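Local structure of cysteine desulfurase (Fervidobacterium islandicum, 6A6E) at residues L329-V334 with F348-V353; V353-V358 with P393-R398; S359-E364 with L417-R422. The protein catalyses the PLP-dependent removal of sulfur from cysteine and, as a SufS-type desulfurase, probably supplies that sulfur for iron-sulfur cluster assembly. All coordinates share one frame; numbering follows the deposited sequence.

The three contacts lie side by side in the C-terminal part of the chain, around the sheet that holds strands 345-350 and 396-400. Contact 1 is the most exposed of them and the only one joined by hydrogen bonds between its segments: it pairs edge strand 332-334 with strand 345-350. Contacts 2 and 3 are more buried, and both use helix 355-366. In contact 2 its first turn rests on strand 396-400 through prolines and valines; in contact 3 its middle meets helix 407-423 through branched aliphatic side chains. Val353 belongs to both contacts 1 and 2, while Val358 of contact 2 touches Leu417 and Ile420 of contact 3.

Contact 1 (L329-V334 with F348-V353)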
loop_
_atom_site.group_PDB
_atom_site.type_symbol
_atom_site.label_atom_id
_atom_site.label_comp_id
_atom_site.label_asym_id
_atom_site.label_seq_id
_atom_site.Cartn_x
_atom_site.Cartn_y
_atom_site.Cartn_z
ATOM N N LEU A 329 35.982 21.134 4.413
ATOM C CA LEU A 329 36.401 21.039 3.014
ATOM C C LEU A 329 36.169 22.371 2.348
ATOM O O LEU A 329 35.061 22.883 2.362
ATOM C CB LEU A 329 35.618 19.978 2.251
ATOM C CG LEU A 329 35.617 18.595 2.851
ATOM C CD1 LEU A 329 34.808 17.628 1.986
ATOM C CD2 LEU A 329 37.030 18.096 3.062
ATOM N N ASP A 330 37.217 22.917 1.737
ATOM C CA ASP A 330 37.172 24.273 1.204
ATOM C C ASP A 330 36.555 24.284 -0.195
ATOM O O ASP A 330 36.037 25.292 -0.600
ATOM C CB ASP A 330 38.554 25.028 1.318
ATOM C CG ASP A 330 39.724 24.397 0.496
ATOM O OD1 ASP A 330 39.516 23.543 -0.403
ATOM O OD2 ASP A 330 40.897 24.798 0.750
ATOM N N PHE A 331 36.534 23.124 -0.867
ATOM C CA PHE A 331 35.956 22.958 -2.211
ATOM C C PHE A 331 34.473 22.446 -2.255
ATOM O O PHE A 331 33.986 22.088 -3.316
ATOM C CB PHE A 331 36.795 21.982 -2.992
ATOM C CG PHE A 331 36.867 20.630 -2.372
ATOM C CD1 PHE A 331 37.795 20.356 -1.386
ATOM C CD2 PHE A 331 35.987 19.650 -2.750
ATOM C CE1 PHE A 331 37.860 19.104 -0.819
ATOM C CE2 PHE A 331 36.037 18.411 -2.186
ATOM C CZ PHE A 331 36.979 18.124 -1.232
ATOM N N VAL A 332 33.743 22.509 -1.132
ATOM C CA VAL A 332 32.260 22.171 -1.114
ATOM C C VAL A 332 31.415 23.326 -0.634
ATOM O O VAL A 332 31.867 24.084 0.169
ATOM C CB VAL A 332 31.999 20.994 -0.164
ATOM C CG1 VAL A 332 30.513 20.667 -0.102
ATOM C CG2 VAL A 332 32.854 19.801 -0.574
ATOM N N GLU A 333 30.215 23.491 -1.181
ATOM C CA GLU A 333 29.178 24.404 -0.660
ATOM C C GLU A 333 28.076 23.523 0.065
ATOM O O GLU A 333 27.544 22.601 -0.546
ATOM C CB GLU A 333 28.562 25.182 -1.798
ATOM C CG GLU A 333 27.521 26.194 -1.381
ATOM C CD GLU A 333 27.067 27.073 -2.538
ATOM O OE1 GLU A 333 26.217 26.640 -3.383
ATOM O OE2 GLU A 333 27.532 28.265 -2.579
ATOM N N VAL A 334 27.800 23.801 1.351
ATOM C CA VAL A 334 26.868 23.049 2.209
ATOM C C VAL A 334 25.548 23.823 2.392
ATOM O O VAL A 334 25.569 25.005 2.580
ATOM C CB VAL A 334 27.512 22.710 3.555
ATOM C CG1 VAL A 334 26.489 22.126 4.530
ATOM C CG2 VAL A 334 28.604 21.697 3.324
ATOM N N PHE A 348 24.867 19.141 -0.394
ATOM C CA PHE A 348 26.122 19.881 -0.748
ATOM C C PHE A 348 26.415 19.757 -2.250
ATOM O O PHE A 348 25.798 18.944 -2.932
ATOM C CB PHE A 348 27.363 19.357 0.055
ATOM C CG PHE A 348 27.781 17.943 -0.313
ATOM C CD1 PHE A 348 27.150 16.871 0.264
ATOM C CD2 PHE A 348 28.750 17.691 -1.267
ATOM C CE1 PHE A 348 27.507 15.575 -0.078
ATOM C CE2 PHE A 348 29.096 16.415 -1.643
ATOM C CZ PHE A 348 28.474 15.331 -1.029
ATOM N N ASN A 349 27.309 20.631 -2.744
ATOM C CA ASN A 349 27.874 20.583 -4.087
ATOM C C ASN A 349 29.419 20.702 -4.039
ATOM O O ASN A 349 29.974 21.381 -3.189
ATOM C CB ASN A 349 27.283 21.705 -4.911
ATOM C CG ASN A 349 25.976 21.298 -5.581
ATOM O OD1 ASN A 349 25.928 20.251 -6.183
ATOM N ND2 ASN A 349 24.927 22.082 -5.409
ATOM N N VAL A 350 30.102 19.980 -4.927
ATOM C CA VAL A 350 31.531 20.067 -5.067
ATOM C C VAL A 350 31.747 21.134 -6.137
ATOM O O VAL A 350 31.169 21.044 -7.222
ATOM C CB VAL A 350 32.111 18.728 -5.495
ATOM C CG1 VAL A 350 33.606 18.863 -5.805
ATOM C CG2 VAL A 350 31.876 17.714 -4.400
ATOM N N LYS A 351 32.508 22.187 -5.804
ATOM C CA LYS A 351 32.832 23.273 -6.773
ATOM C C LYS A 351 33.372 22.735 -8.052
ATOM O O LYS A 351 34.373 21.974 -8.064
ATOM C CB LYS A 351 33.840 24.265 -6.205
ATOM C CG LYS A 351 33.159 25.273 -5.290
ATOM C CD LYS A 351 34.107 25.940 -4.279
ATOM C CE LYS A 351 33.427 26.203 -2.938
ATOM N NZ LYS A 351 33.976 27.412 -2.276
ATOM N N GLY A 352 32.671 23.084 -9.113
ATOM C CA GLY A 352 33.107 22.790 -10.449
ATOM C C GLY A 352 32.726 21.416 -10.901
ATOM O O GLY A 352 33.094 21.064 -12.008
ATOM N N VAL A 353 31.967 20.634 -10.091
ATOM C CA VAL A 353 31.652 19.251 -10.475
ATOM C C VAL A 353 30.153 19.008 -10.426
ATOM O O VAL A 353 29.503 19.332 -9.424
ATOM C CB VAL A 353 32.379 18.263 -9.552
ATOM C CG1 VAL A 353 32.207 16.802 -9.967
ATOM C CG2 VAL A 353 33.859 18.613 -9.513
#
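Asp330 and Lys351 make the outermost link between the two segments: the lysine chain, bent at its last two torsions, brings NZ to Asp330 O in a weak hydrogen bond of 3.4 Å. At Phe331 the backbone takes over, its O accepting from Lys351 N at 2.9 Å with an N-H...O angle of 163°. Phe331 CG stands between the backbone N and the carbonyl carbon (chi1 60°), and the side chain lies beside Val350, pointing the same way, with Val350 CG1 at the ring edge, 4.0 Å from CD2. Arg421 of helix 407-423 also packs against this ring. Val332 turns to the sheet face that carries Val350 and Phe348; its CG1 presses on Phe348 CB at 3.4 Å, and its CA lies 3.2 Å from Asn349 O as a C-H...O contact. That same oxygen takes the amide of Glu333 (Glu333 N to Asn349 O, 2.9 Å), and Glu333 O receives Asn349 N at 3.0 Å in return, completing a hydrogen-bonded pair. Both side chains leave on the other face, where Glu333 is held by Ser388, Tyr335 and Lys389 N, and Asn349 by Tyr335 and Ser395 O. Val334 follows with CG2 4.2 Å from Phe348 CB. Beyond the paired strands, 348-353 leaves the sheet through a type II turn, Val350 to Val353, with Gly352 at positive phi (85°). The whole is an antiparallel beta hairpin whose short first strand edges the mixed C-terminal sheet of a class-V aminotransferase family member with the type I fold of PLP enzymes.

Contact 2 (V353-V358 with P393-R398)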
loop_
_atom_site.group_PDB
_atom_site.type_symbol
_atom_site.label_atom_id
_atom_site.label_comp_id
_atom_site.label_asym_id
_atom_site.label_seq_id
_atom_site.Cartn_x
_atom_site.Cartn_y
_atom_site.Cartn_z
ATOM N N VAL A 353 31.967 20.634 -10.091
ATOM C CA VAL A 353 31.652 19.251 -10.475
ATOM C C VAL A 353 30.153 19.008 -10.426
ATOM O O VAL A 353 29.503 19.332 -9.424
ATOM C CB VAL A 353 32.379 18.263 -9.552
ATOM C CG1 VAL A 353 32.207 16.802 -9.967
ATOM C CG2 VAL A 353 33.859 18.613 -9.513
ATOM N N HIS A 354 29.612 18.446 -11.492
ATOM C CA HIS A 354 28.162 18.169 -11.578
ATOM C C HIS A 354 27.743 17.185 -10.443
ATOM O O HIS A 354 28.458 16.224 -10.155
ATOM C CB HIS A 354 27.790 17.459 -12.901
ATOM C CG HIS A 354 28.063 18.241 -14.146
ATOM N ND1 HIS A 354 28.566 17.648 -15.293
ATOM C CD2 HIS A 354 27.897 19.554 -14.438
ATOM C CE1 HIS A 354 28.704 18.565 -16.233
ATOM N NE2 HIS A 354 28.304 19.728 -15.742
ATOM N N PRO A 355 26.580 17.398 -9.821
ATOM C CA PRO A 355 26.174 16.450 -8.753
ATOM C C PRO A 355 26.130 14.984 -9.153
ATOM O O PRO A 355 26.680 14.168 -8.441
ATOM C CB PRO A 355 24.812 16.983 -8.329
ATOM C CG PRO A 355 24.914 18.445 -8.577
ATOM C CD PRO A 355 25.712 18.575 -9.851
ATOM N N HIS A 356 25.591 14.649 -10.301
ATOM C CA HIS A 356 25.592 13.221 -10.772
ATOM C C HIS A 356 26.954 12.612 -10.940
ATOM O O HIS A 356 27.116 11.435 -10.643
ATOM C CB HIS A 356 24.722 12.958 -12.049
ATOM C CG HIS A 356 24.210 11.529 -12.157
ATOM N ND1 HIS A 356 23.467 11.064 -13.229
ATOM C CD2 HIS A 356 24.344 10.470 -11.316
ATOM C CE1 HIS A 356 23.159 9.794 -13.035
ATOM N NE2 HIS A 356 23.680 9.412 -11.879
ATOM N N ASP A 357 27.948 13.396 -11.382
ATOM C CA ASP A 357 29.337 12.892 -11.405
ATOM C C ASP A 357 29.856 12.604 -10.006
ATOM O O ASP A 357 30.585 11.653 -9.815
ATOM C CB ASP A 357 30.304 13.875 -12.080
ATOM C CG ASP A 357 29.970 14.129 -13.538
ATOM O OD1 ASP A 357 29.422 13.190 -14.176
ATOM O OD2 ASP A 357 30.224 15.273 -14.015
ATOM N N VAL A 358 29.529 13.450 -9.019
ATOM C CA VAL A 358 29.947 13.177 -7.607
ATOM C C VAL A 358 29.394 11.833 -7.133
ATOM O O VAL A 358 30.147 11.003 -6.651
ATOM C CB VAL A 358 29.547 14.307 -6.651
ATOM C CG1 VAL A 358 29.907 13.971 -5.214
ATOM C CG2 VAL A 358 30.198 15.613 -7.058
ATOM N N PRO A 393 24.092 24.222 -9.837
ATOM C CA PRO A 393 23.569 23.305 -10.825
ATOM C C PRO A 393 22.108 22.984 -10.681
ATOM O O PRO A 393 21.643 22.106 -11.354
ATOM C CB PRO A 393 24.420 22.057 -10.602
ATOM C CG PRO A 393 24.808 22.123 -9.178
ATOM C CD PRO A 393 24.984 23.558 -8.869
ATOM N N ASN A 394 21.382 23.658 -9.802
ATOM C CA ASN A 394 19.922 23.425 -9.620
ATOM C C ASN A 394 19.552 22.055 -9.081
ATOM O O ASN A 394 18.448 21.556 -9.306
ATOM C CB ASN A 394 19.164 23.741 -10.900
ATOM C CG ASN A 394 19.221 25.223 -11.236
ATOM O OD1 ASN A 394 19.184 26.098 -10.346
ATOM N ND2 ASN A 394 19.346 25.511 -12.516
ATOM N N SER A 395 20.496 21.516 -8.319
ATOM C CA SER A 395 20.442 20.219 -7.725
ATOM C C SER A 395 21.587 20.136 -6.764
ATOM O O SER A 395 22.447 21.044 -6.738
ATOM C CB SER A 395 20.570 19.095 -8.767
ATOM O OG SER A 395 21.618 19.365 -9.665
ATOM N N THR A 396 21.605 19.066 -5.951
ATOM C CA THR A 396 22.681 18.858 -4.978
ATOM C C THR A 396 22.979 17.397 -4.836
ATOM O O THR A 396 22.239 16.562 -5.322
ATOM C CB THR A 396 22.366 19.410 -3.539
ATOM O OG1 THR A 396 21.652 18.418 -2.798
ATOM C CG2 THR A 396 21.573 20.721 -3.582
ATOM N N VAL A 397 24.067 17.121 -4.140
ATOM C CA VAL A 397 24.430 15.817 -3.731
ATOM C C VAL A 397 23.923 15.730 -2.270
ATOM O O VAL A 397 23.900 16.741 -1.551
ATOM C CB VAL A 397 25.965 15.615 -3.770
ATOM C CG1 VAL A 397 26.352 14.215 -3.346
ATOM C CG2 VAL A 397 26.519 15.861 -5.169
ATOM N N ARG A 398 23.596 14.527 -1.826
ATOM C CA ARG A 398 23.122 14.329 -0.435
ATOM C C ARG A 398 23.622 13.015 0.142
ATOM O O ARG A 398 23.525 11.962 -0.476
ATOM C CB ARG A 398 21.608 14.485 -0.333
ATOM C CG ARG A 398 21.110 14.468 1.124
ATOM C CD ARG A 398 19.590 14.202 1.216
ATOM N NE ARG A 398 19.255 12.898 0.650
ATOM C CZ ARG A 398 18.038 12.521 0.312
ATOM N NH1 ARG A 398 17.035 13.358 0.501
ATOM N NH2 ARG A 398 17.830 11.291 -0.196
#
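The puckered pyrrolidine rings of Pro355 and Pro393 cross obliquely, with Pro393 CG 3.7 Å from Pro355 CD and equally near its CG. Pro355 CG also meets Ser395 OG at 3.6 Å, and Pro355 CB meets Val397 CG2 at 3.8 Å. Asn349 and Ser372 add further contacts to this buried ring from neighbouring strands. With CG1 anti to the backbone N (chi1 -179°), Val397 has CG2 anti to the carbonyl carbon, where it touches both Pro355 and Val358, reaching Val358 CB at 3.7 Å. The helix begins within the contact: His354 is at the N-cap position and Pro355 opens the first turn, from which Pro355 and Val358 face the strand. On the far side of the strand Thr396 OG1 is hydrogen-bonded to NE2 of His375, the residue that precedes Cys376 in the sequence; Cys376 is found as S-mercaptocysteine. Arg398 NH1 meets the carbonyl of Asn187, a residue of the PLP pocket. The arrangement is an alpha/beta layer packing, a helix start laid on a strand of the C-terminal domain sheet, as in fold type I PLP enzymes.

Contact 3 (S359-E364 with L417-R422); sequences SHILDE and LKYIRR
Ile361 and Leu362 meet Leu417, Tyr419 and Ile420 in a helix-helix packing within the alpha/beta C-terminal domain of this class-V aminotransferase family member, which has the type I fold of PLP enzymes. The two helices, 355-366 and 407-423, pack beside the domain's mixed sheet, Leu362 touching Val368 and Thr370 and Leu417 touching Phe348 and Val350. Their local axes pass 10.0 Å apart at a signed crossing angle of 122°, an inclined arrangement in which 359-364 contributes two adjacent residues and 417-422 about one turn (Leu417, Tyr419 and Ile420). The interface is purely apolar.

Ile420 is the central side chain and touches both Ile361 and Leu362. Its CG1 sits anti to the carbonyl carbon (chi1 -71°) and lies 3.6 Å from Ile361 CG2. The two isoleucines slide past each other in opposite directions, and Ile361 CB lies 3.9 Å from the same methylene, Ile420 CG1. Farther out, Ile420 CD1 reaches Leu362 CG at 3.8 Å, these two side chains crossing at about a right angle; this methyl is also 3.9 Å from Leu362 CD2.

Tyr419 borders the contact on one side. Ile361 CG2 approaches its ring obliquely, 4.3 Å from CD1, while the ring stacks edge-to-face with Phe366 near the end of helix 355-366. On the face of that helix turned from this packing, Asp363 OD1 bonds to Thr70 OG1 of the second subunit, so the same helix serves the dimer.

At the inner end of the interface, Leu362 is extended at chi2 (-179°), and its CD1 methyl comes to 4.1 Å from Leu417 CD2.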
loop_
_atom_site.group_PDB
_atom_site.type_symbol
_atom_site.label_atom_id
_atom_site.label_comp_id
_atom_site.label_asym_id
_atom_site.label_seq_id
_atom_site.Cartn_x
_atom_site.Cartn_y
_atom_site.Cartn_z
ATOM N N SER A 359 28.072 11.615 -7.314
ATOM C CA SER A 359 27.457 10.388 -6.885
ATOM C C SER A 359 27.979 9.191 -7.722
ATOM O O SER A 359 28.138 8.076 -7.196
ATOM C CB SER A 359 25.922 10.506 -6.969
ATOM O OG SER A 359 25.437 11.359 -5.960
ATOM N N HIS A 360 28.237 9.408 -9.011
ATOM C CA HIS A 360 28.657 8.315 -9.831
ATOM C C HIS A 360 30.035 7.817 -9.355
ATOM O O HIS A 360 30.224 6.656 -9.110
ATOM C CB HIS A 360 28.717 8.695 -11.321
ATOM C CG HIS A 360 29.345 7.612 -12.121
ATOM N ND1 HIS A 360 28.683 6.457 -12.433
ATOM C CD2 HIS A 360 30.643 7.429 -12.517
ATOM C CE1 HIS A 360 29.524 5.617 -13.037
ATOM N NE2 HIS A 360 30.720 6.186 -13.098
ATOM N N ILE A 361 30.983 8.735 -9.169
ATOM C CA ILE A 361 32.376 8.358 -8.805
ATOM C C ILE A 361 32.385 7.785 -7.384
ATOM O O ILE A 361 32.963 6.726 -7.148
ATOM C CB ILE A 361 33.369 9.541 -8.958
ATOM C CG1 ILE A 361 33.531 9.919 -10.423
ATOM C CG2 ILE A 361 34.711 9.167 -8.344
ATOM C CD1 ILE A 361 34.024 11.347 -10.671
ATOM N N LEU A 362 31.641 8.402 -6.479
ATOM C CA LEU A 362 31.507 7.854 -5.085
ATOM C C LEU A 362 31.076 6.419 -5.072
ATOM O O LEU A 362 31.724 5.550 -4.388
ATOM C CB LEU A 362 30.575 8.701 -4.204
ATOM C CG LEU A 362 31.167 10.028 -3.803
ATOM C CD1 LEU A 362 30.206 10.794 -2.924
ATOM C CD2 LEU A 362 32.424 9.769 -3.035
ATOM N N ASP A 363 30.083 6.113 -5.895
ATOM C CA ASP A 363 29.577 4.744 -6.001
ATOM C C ASP A 363 30.539 3.739 -6.731
ATOM O O ASP A 363 30.835 2.649 -6.231
ATOM C CB ASP A 363 28.191 4.741 -6.718
ATOM C CG ASP A 363 27.717 3.331 -7.087
ATOM O OD1 ASP A 363 27.461 2.460 -6.222
ATOM O OD2 ASP A 363 27.592 3.070 -8.283
ATOM N N GLU A 364 31.032 4.105 -7.903
ATOM C CA GLU A 364 31.801 3.137 -8.674
ATOM C C GLU A 364 33.204 2.935 -8.043
ATOM O O GLU A 364 33.654 1.799 -7.864
ATOM C CB GLU A 364 31.891 3.567 -10.124
ATOM C CG GLU A 364 31.841 2.375 -11.063
ATOM C CD GLU A 364 32.431 2.715 -12.397
ATOM O OE1 GLU A 364 33.636 2.430 -12.563
ATOM O OE2 GLU A 364 31.698 3.279 -13.268
ATOM N N LEU A 417 35.446 12.374 -1.747
ATOM C CA LEU A 417 35.235 13.690 -2.258
ATOM C C LEU A 417 36.588 14.363 -2.629
ATOM O O LEU A 417 36.661 15.142 -3.588
ATOM C CB LEU A 417 34.512 14.571 -1.215
ATOM C CG LEU A 417 33.014 14.206 -0.989
ATOM C CD1 LEU A 417 32.351 15.078 0.075
ATOM C CD2 LEU A 417 32.208 14.276 -2.271
ATOM N N LYS A 418 37.604 14.134 -1.792
ATOM C CA LYS A 418 38.944 14.703 -2.057
ATOM C C LYS A 418 39.475 14.233 -3.385
ATOM O O LYS A 418 39.992 15.048 -4.146
ATOM C CB LYS A 418 39.892 14.310 -0.939
ATOM C CG LYS A 418 39.666 15.219 0.230
ATOM C CD LYS A 418 40.398 14.737 1.468
ATOM C CE LYS A 418 40.465 15.864 2.473
ATOM N NZ LYS A 418 40.750 15.305 3.799
ATOM N N TYR A 419 39.345 12.916 -3.623
ATOM C CA TYR A 419 39.667 12.267 -4.871
ATOM C C TYR A 419 38.971 12.884 -6.040
ATOM O O TYR A 419 39.572 13.031 -7.131
ATOM C CB TYR A 419 39.294 10.785 -4.823
ATOM C CG TYR A 419 39.578 10.063 -6.114
ATOM C CD1 TYR A 419 38.708 10.157 -7.192
ATOM C CD2 TYR A 419 40.744 9.303 -6.267
ATOM C CE1 TYR A 419 38.987 9.525 -8.383
ATOM C CE2 TYR A 419 41.026 8.654 -7.450
ATOM C CZ TYR A 419 40.149 8.778 -8.496
ATOM O OH TYR A 419 40.423 8.147 -9.672
ATOM N N ILE A 420 37.676 13.169 -5.867
ATOM C CA ILE A 420 36.884 13.752 -6.958
ATOM C C ILE A 420 37.410 15.174 -7.260
ATOM O O ILE A 420 37.446 15.592 -8.425
ATOM C CB ILE A 420 35.337 13.767 -6.663
ATOM C CG1 ILE A 420 34.782 12.344 -6.714
ATOM C CG2 ILE A 420 34.599 14.629 -7.693
ATOM C CD1 ILE A 420 33.528 12.118 -5.925
ATOM N N ARG A 421 37.790 15.924 -6.244
ATOM C CA ARG A 421 38.354 17.275 -6.494
ATOM C C ARG A 421 39.675 17.156 -7.279
ATOM O O ARG A 421 39.812 17.769 -8.282
ATOM C CB ARG A 421 38.594 18.051 -5.200
ATOM C CG ARG A 421 38.788 19.549 -5.474
ATOM C CD ARG A 421 39.758 20.251 -4.513
ATOM N NE ARG A 421 41.016 19.527 -4.257
ATOM C CZ ARG A 421 42.218 19.812 -4.796
ATOM N NH1 ARG A 421 42.382 20.829 -5.654
ATOM N NH2 ARG A 421 43.278 19.056 -4.478
ATOM N N ARG A 422 40.593 16.290 -6.843
ATOM C CA ARG A 422 41.882 16.074 -7.533
ATOM C C ARG A 422 41.706 15.550 -8.951
ATOM O O ARG A 422 42.517 15.886 -9.802
ATOM C CB ARG A 422 42.786 15.080 -6.779
ATOM C CG ARG A 422 43.348 15.531 -5.431
ATOM C CD ARG A 422 44.549 14.658 -4.989
ATOM N NE ARG A 422 44.202 13.237 -4.844
ATOM C CZ ARG A 422 43.595 12.686 -3.774
ATOM N NH1 ARG A 422 43.268 13.431 -2.707
ATOM N NH2 ARG A 422 43.294 11.377 -3.768
#